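Local coordinates for protein cellulase (Uncultured bacterium, PDB 6XSO) that acts as a broad-specificity endoglucanase of glycoside hydrolase family 5, subfamily 4, probably cleaving internal linkages of cellulose and related plant cell-wall polysaccharides, at residues 42-47 / 84-89; 92-97 / 150-155. All coordinates share one frame; numbering follows the deposited sequence.

In the fold
Both contacts lie near the periphery of the closed eight-stranded parallel barrel, partly buried, with centres about 14 Å apart. They share one element, the long loop between strand 78-81 and helix 97-111. Its earlier part, in contact 1, meets the loop that follows strand 31-34; its later part, in contact 2, rests on helix 140-161. Contact 1 joins loop to loop through hydrogen bonds of side-chain amides, a phenol and the backbone, whereas the two segments of contact 2 share no hydrogen bond and meet by ring-edge and aliphatic packing. E88 and N96 bridge the two through a probable side-chain hydrogen bond, and V95 of contact 2 packs against W85 and M89 of contact 1.

Contact 1: 42-47 / 84-89; sequences NDATKT and TWYQEM
Q87 and Y86 join N42 and D43 where two loops of the (beta/alpha)8 barrel meet, one following strand 31-34 and the other strand 78-81. The contact is mainly polar. Beyond CG the Q87 chain runs extended, chi2 -162°, which carries CD out toward the turn. The Q87 amide reads the backbone of D43 from both ends: D43 N donates to Q87 OE1 at 2.9 Å, with an N-H...O angle of 156°, while Q87 NE2 donates to D43 O at 2.8 Å. The latter donor sits well above the carbonyl plane. K46 N reaches D43 O from the opposite face, closing a type I turn from D43 to K46, so this one oxygen is held by two donors. Within the turn, D43 OD1 accepts from T45 N in an Asx turn and also from T45 OG1, both from the same face of the carboxylate.

N42 supplies the second side-chain link. Its OD1 lies in the plane of the Y86 ring, at the edge, and accepts from Y86 OH at 2.7 Å. The two side chains cross at about a right angle, with amide and ring planes 70° apart.

Apolar contact is lighter. N42 CB lies 4.0 Å from T84 CG2; the T84 hydroxyl is bonded to D40 O and H123 N. An alanine in place of Q87 would probably leave D43 N without its side-chain acceptor, take one of the two donors from D43 O, and uncover part of the Y86 ring. That ring is touched on one face by Q87 CG, 3.4 Å above the plane and offset toward the rim, while A44 CB approaches Y86 OH to 3.7 Å.

Contact 2: 92-97 / 150-155; sequences NGKVNE and YEYLWR
The ring of Y152 meets N92 edge-on: N92 O lies in the ring plane, 3.4 Å from Y152 CE1. G93 C approaches the same ring atom obliquely, at 3.7 Å. On its own helix, the CA of Y152 sits over one face of the R155 guanidinium, offset toward the rim.

Y152 CG stands anti to the backbone N (chi1 177°). The ring extends across to the loop, and Y152 OH lies 3.5 Å from K94 CB, beside the aliphatic part of that chain. The K94 chain then bends at chi3 and its end leads away. At G93 the backbone passes close to the ring: a CB placed on G93 would stand only 3.4 Å from Y152 CD1 and would also collide with the carbonyl oxygen of N92, so a side chain fits poorly here.

The apolar part is one pair, V95 CG2 against L153 CD1 at 3.6 Å, where the two side chains cross at a slant. Three residues beyond L153 on the helix, the amide of Q156 fastens the loop backbone, accepting from V95 N and donating to G93 O. N96 then serves as N-cap of helix 97-111, its OD1 accepting from W99 N. Helix 140-161 follows strand 116-119, so the arrangement joins consecutive beta-alpha units of a TIM barrel: the loop leading from strand 78-81 to its helix lies against the helix of the next unit.

Contact 1: 42-47 / 84-89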
loop_
_atom_site.group_PDB
_atom_site.type_symbol
_atom_site.label_atom_id
_atom_site.label_comp_id
_atom_site.label_asym_id
_atom_site.label_seq_id
_atom_site.Cartn_x
_atom_site.Cartn_y
_atom_site.Cartn_z
ATOM N N ASN A 42 11.872 9.573 4.728
ATOM C CA ASN A 42 11.918 11.012 4.504
ATOM C C ASN A 42 12.298 11.702 5.803
ATOM O O ASN A 42 12.055 11.175 6.894
ATOM C CB ASN A 42 10.571 11.530 3.967
ATOM C CG ASN A 42 9.461 11.487 5.003
ATOM O OD1 ASN A 42 9.110 12.525 5.579
ATOM N ND2 ASN A 42 8.903 10.305 5.241
ATOM N N ASP A 43 12.877 12.888 5.671
ATOM C CA ASP A 43 13.227 13.722 6.817
ATOM C C ASP A 43 13.054 15.168 6.382
ATOM O O ASP A 43 13.875 15.694 5.628
ATOM C CB ASP A 43 14.658 13.447 7.251
ATOM C CG ASP A 43 15.071 14.247 8.466
ATOM O OD1 ASP A 43 14.367 15.220 8.820
ATOM O OD2 ASP A 43 16.115 13.901 9.059
ATOM N N ALA A 44 11.974 15.810 6.838
ATOM C CA ALA A 44 11.659 17.148 6.351
ATOM C C ALA A 44 12.716 18.179 6.722
ATOM O O ALA A 44 12.729 19.273 6.135
ATOM C CB ALA A 44 10.297 17.590 6.889
ATOM N N THR A 45 13.598 17.872 7.681
ATOM C CA THR A 45 14.634 18.814 8.088
ATOM C C THR A 45 15.849 18.771 7.178
ATOM O O THR A 45 16.776 19.564 7.374
ATOM C CB THR A 45 15.109 18.541 9.522
ATOM O OG1 THR A 45 15.903 17.345 9.561
ATOM C CG2 THR A 45 13.927 18.421 10.463
ATOM N N LYS A 46 15.873 17.847 6.220
ATOM C CA LYS A 46 17.002 17.654 5.335
ATOM C C LYS A 46 16.585 17.925 3.896
ATOM O O LYS A 46 15.400 17.908 3.551
ATOM C CB LYS A 46 17.543 16.218 5.403
ATOM C CG LYS A 46 17.783 15.675 6.793
ATOM C CD LYS A 46 19.215 15.877 7.248
ATOM C CE LYS A 46 19.562 14.882 8.352
ATOM N NZ LYS A 46 20.226 15.547 9.510
ATOM N N THR A 47 17.596 18.188 3.073
ATOM C CA THR A 47 17.493 18.261 1.620
ATOM C C THR A 47 18.471 17.233 1.072
ATOM O O THR A 47 19.607 17.144 1.546
ATOM C CB THR A 47 17.857 19.670 1.144
ATOM O OG1 THR A 47 16.921 20.613 1.690
ATOM C CG2 THR A 47 17.834 19.774 -0.375
ATOM N N THR A 84 7.982 7.814 -1.182
ATOM C CA THR A 84 7.657 9.175 -0.765
ATOM C C THR A 84 8.329 10.153 -1.716
ATOM O O THR A 84 9.544 10.073 -1.941
ATOM C CB THR A 84 8.088 9.422 0.684
ATOM O OG1 THR A 84 7.374 8.518 1.546
ATOM C CG2 THR A 84 7.822 10.888 1.091
ATOM N N TRP A 85 7.541 11.081 -2.263
ATOM C CA TRP A 85 7.985 11.864 -3.404
ATOM C C TRP A 85 8.344 13.315 -3.106
ATOM O O TRP A 85 9.081 13.913 -3.894
ATOM C CB TRP A 85 6.924 11.836 -4.524
ATOM C CG TRP A 85 6.599 10.447 -4.985
ATOM C CD1 TRP A 85 5.658 9.617 -4.461
ATOM C CD2 TRP A 85 7.219 9.726 -6.068
ATOM N NE1 TRP A 85 5.661 8.411 -5.133
ATOM C CE2 TRP A 85 6.600 8.457 -6.128
ATOM C CE3 TRP A 85 8.229 10.028 -6.988
ATOM C CZ2 TRP A 85 6.935 7.509 -7.079
ATOM C CZ3 TRP A 85 8.584 9.060 -7.922
ATOM C CH2 TRP A 85 7.947 7.808 -7.944
ATOM N N TYR A 86 7.873 13.891 -1.993
ATOM C CA TYR A 86 7.901 15.343 -1.855
ATOM C C TYR A 86 9.313 15.912 -1.768
ATOM O O TYR A 86 9.529 17.079 -2.143
ATOM C CB TYR A 86 7.055 15.802 -0.661
ATOM C CG TYR A 86 7.655 15.575 0.726
ATOM C CD1 TYR A 86 8.371 16.581 1.368
ATOM C CD2 TYR A 86 7.459 14.378 1.404
ATOM C CE1 TYR A 86 8.902 16.379 2.638
ATOM C CE2 TYR A 86 7.991 14.172 2.664
ATOM C CZ TYR A 86 8.704 15.185 3.275
ATOM O OH TYR A 86 9.237 15.002 4.532
ATOM N N GLN A 87 10.278 15.144 -1.264
ATOM C CA GLN A 87 11.662 15.605 -1.220
ATOM C C GLN A 87 12.380 15.380 -2.542
ATOM O O GLN A 87 13.591 15.633 -2.633
ATOM C CB GLN A 87 12.430 14.942 -0.077
ATOM C CG GLN A 87 11.715 15.081 1.271
ATOM C CD GLN A 87 12.620 14.825 2.454
ATOM O OE1 GLN A 87 12.708 13.700 2.940
ATOM N NE2 GLN A 87 13.317 15.870 2.913
ATOM N N GLU A 88 11.647 14.919 -3.557
ATOM C CA GLU A 88 12.185 14.645 -4.883
ATOM C C GLU A 88 11.468 15.447 -5.961
ATOM O O GLU A 88 11.642 15.166 -7.149
ATOM C CB GLU A 88 12.125 13.135 -5.176
ATOM C CG GLU A 88 12.870 12.256 -4.173
ATOM C CD GLU A 88 14.392 12.467 -4.151
ATOM O OE1 GLU A 88 14.967 13.100 -5.062
ATOM O OE2 GLU A 88 15.029 11.980 -3.199
ATOM N N MET A 89 10.691 16.456 -5.569
ATOM C CA MET A 89 9.883 17.267 -6.463
ATOM C C MET A 89 10.336 18.715 -6.370
ATOM O O MET A 89 10.621 19.215 -5.278
ATOM C CB MET A 89 8.411 17.202 -6.048
ATOM C CG MET A 89 7.772 15.844 -6.258
ATOM S SD MET A 89 6.222 15.573 -5.376
ATOM C CE MET A 89 5.159 16.751 -6.201
#

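Contact 2: 92-97 / 150-155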
loop_
_atom_site.group_PDB
_atom_site.type_symbol
_atom_site.label_atom_id
_atom_site.label_comp_id
_atom_site.label_asym_id
_atom_site.label_seq_id
_atom_site.Cartn_x
_atom_site.Cartn_y
_atom_site.Cartn_z
ATOM N N ASN A 92 7.603 23.150 -9.176
ATOM C CA ASN A 92 6.510 22.858 -10.089
ATOM C C ASN A 92 5.927 21.466 -9.917
ATOM O O ASN A 92 4.939 21.142 -10.586
ATOM C CB ASN A 92 7.001 23.011 -11.531
ATOM C CG ASN A 92 7.485 24.410 -11.829
ATOM O OD1 ASN A 92 6.844 25.394 -11.454
ATOM N ND2 ASN A 92 8.628 24.512 -12.500
ATOM N N GLY A 93 6.489 20.637 -9.041
ATOM C CA GLY A 93 6.014 19.286 -8.882
ATOM C C GLY A 93 6.717 18.262 -9.743
ATOM O O GLY A 93 6.311 17.096 -9.735
ATOM N N LYS A 94 7.750 18.663 -10.482
ATOM C CA LYS A 94 8.487 17.734 -11.333
ATOM C C LYS A 94 9.436 16.886 -10.490
ATOM O O LYS A 94 10.220 17.417 -9.697
ATOM C CB LYS A 94 9.264 18.501 -12.409
ATOM C CG LYS A 94 9.920 17.565 -13.445
ATOM C CD LYS A 94 10.644 18.322 -14.533
ATOM C CE LYS A 94 12.006 18.813 -14.068
ATOM N NZ LYS A 94 12.817 19.310 -15.213
ATOM N N VAL A 95 9.365 15.566 -10.681
ATOM C CA VAL A 95 10.241 14.609 -10.000
ATOM C C VAL A 95 11.567 14.591 -10.746
ATOM O O VAL A 95 11.592 14.505 -11.979
ATOM C CB VAL A 95 9.609 13.206 -10.000
ATOM C CG1 VAL A 95 10.557 12.170 -9.369
ATOM C CG2 VAL A 95 8.254 13.221 -9.278
ATOM N N ASN A 96 12.678 14.661 -10.016
ATOM C CA ASN A 96 13.963 14.691 -10.700
ATOM C C ASN A 96 14.254 13.334 -11.342
ATOM O O ASN A 96 13.781 12.292 -10.890
ATOM C CB ASN A 96 15.097 15.112 -9.767
ATOM C CG ASN A 96 15.291 14.177 -8.623
ATOM O OD1 ASN A 96 15.911 13.114 -8.757
ATOM N ND2 ASN A 96 14.786 14.571 -7.461
ATOM N N GLU A 97 15.037 13.365 -12.428
ATOM C CA GLU A 97 15.247 12.151 -13.219
ATOM C C GLU A 97 15.988 11.082 -12.425
ATOM O O GLU A 97 15.700 9.883 -12.561
ATOM C CB GLU A 97 16.000 12.490 -14.508
ATOM C CG GLU A 97 15.173 13.288 -15.497
ATOM C CD GLU A 97 15.945 13.639 -16.755
ATOM O OE1 GLU A 97 17.088 13.153 -16.911
ATOM O OE2 GLU A 97 15.404 14.400 -17.588
ATOM N N TYR A 150 -0.975 16.991 -7.742
ATOM C CA TYR A 150 -1.153 15.555 -7.554
ATOM C C TYR A 150 -1.373 14.840 -8.881
ATOM O O TYR A 150 -0.768 13.790 -9.136
ATOM C CB TYR A 150 -2.330 15.322 -6.603
ATOM C CG TYR A 150 -2.681 13.879 -6.386
ATOM C CD1 TYR A 150 -3.735 13.286 -7.071
ATOM C CD2 TYR A 150 -1.998 13.116 -5.459
ATOM C CE1 TYR A 150 -4.072 11.964 -6.864
ATOM C CE2 TYR A 150 -2.325 11.794 -5.266
ATOM C CZ TYR A 150 -3.363 11.236 -5.964
ATOM O OH TYR A 150 -3.732 9.927 -5.792
ATOM N N GLU A 151 -2.231 15.390 -9.742
ATOM C CA GLU A 151 -2.409 14.821 -11.075
ATOM C C GLU A 151 -1.101 14.842 -11.864
ATOM O O GLU A 151 -0.780 13.870 -12.555
ATOM C CB GLU A 151 -3.545 15.529 -11.827
ATOM C CG GLU A 151 -4.921 15.228 -11.235
ATOM C CD GLU A 151 -6.099 15.724 -12.068
ATOM O OE1 GLU A 151 -5.921 16.108 -13.240
ATOM O OE2 GLU A 151 -7.234 15.717 -11.537
ATOM N N TYR A 152 -0.327 15.932 -11.772
ATOM C CA TYR A 152 0.948 15.986 -12.493
ATOM C C TYR A 152 1.916 14.926 -11.985
ATOM O O TYR A 152 2.631 14.291 -12.780
ATOM C CB TYR A 152 1.547 17.395 -12.380
ATOM C CG TYR A 152 2.907 17.632 -13.016
ATOM C CD1 TYR A 152 3.810 18.478 -12.411
ATOM C CD2 TYR A 152 3.272 17.021 -14.208
ATOM C CE1 TYR A 152 5.042 18.728 -12.968
ATOM C CE2 TYR A 152 4.519 17.260 -14.779
ATOM C CZ TYR A 152 5.400 18.103 -14.145
ATOM O OH TYR A 152 6.644 18.374 -14.720
ATOM N N LEU A 153 1.962 14.723 -10.668
ATOM C CA LEU A 153 2.799 13.656 -10.118
ATOM C C LEU A 153 2.415 12.297 -10.691
ATOM O O LEU A 153 3.286 11.528 -11.120
ATOM C CB LEU A 153 2.715 13.664 -8.597
ATOM C CG LEU A 153 3.423 12.541 -7.847
ATOM C CD1 LEU A 153 4.885 12.520 -8.202
ATOM C CD2 LEU A 153 3.219 12.718 -6.345
ATOM N N TRP A 154 1.116 11.978 -10.713
ATOM C CA TRP A 154 0.698 10.686 -11.244
ATOM C C TRP A 154 0.900 10.583 -12.746
ATOM O O TRP A 154 1.227 9.497 -13.241
ATOM C CB TRP A 154 -0.719 10.321 -10.805
ATOM C CG TRP A 154 -0.648 9.550 -9.545
ATOM C CD1 TRP A 154 -1.106 9.923 -8.317
ATOM C CD2 TRP A 154 -0.026 8.271 -9.378
ATOM N NE1 TRP A 154 -0.818 8.944 -7.393
ATOM C CE2 TRP A 154 -0.141 7.930 -8.025
ATOM C CE3 TRP A 154 0.651 7.399 -10.250
ATOM C CZ2 TRP A 154 0.360 6.743 -7.519
ATOM C CZ3 TRP A 154 1.136 6.206 -9.744
ATOM C CH2 TRP A 154 0.997 5.904 -8.388
ATOM N N ARG A 155 0.752 11.684 -13.496
ATOM C CA ARG A 155 1.086 11.610 -14.914
ATOM C C ARG A 155 2.553 11.232 -15.094
ATOM O O ARG A 155 2.896 10.431 -15.971
ATOM C CB ARG A 155 0.771 12.922 -15.631
ATOM C CG ARG A 155 -0.722 13.155 -15.846
ATOM C CD ARG A 155 -1.033 14.256 -16.877
ATOM N NE ARG A 155 -0.323 15.508 -16.618
ATOM C CZ ARG A 155 -0.761 16.454 -15.793
ATOM N NH1 ARG A 155 -1.912 16.301 -15.160
ATOM N NH2 ARG A 155 -0.048 17.561 -15.613
#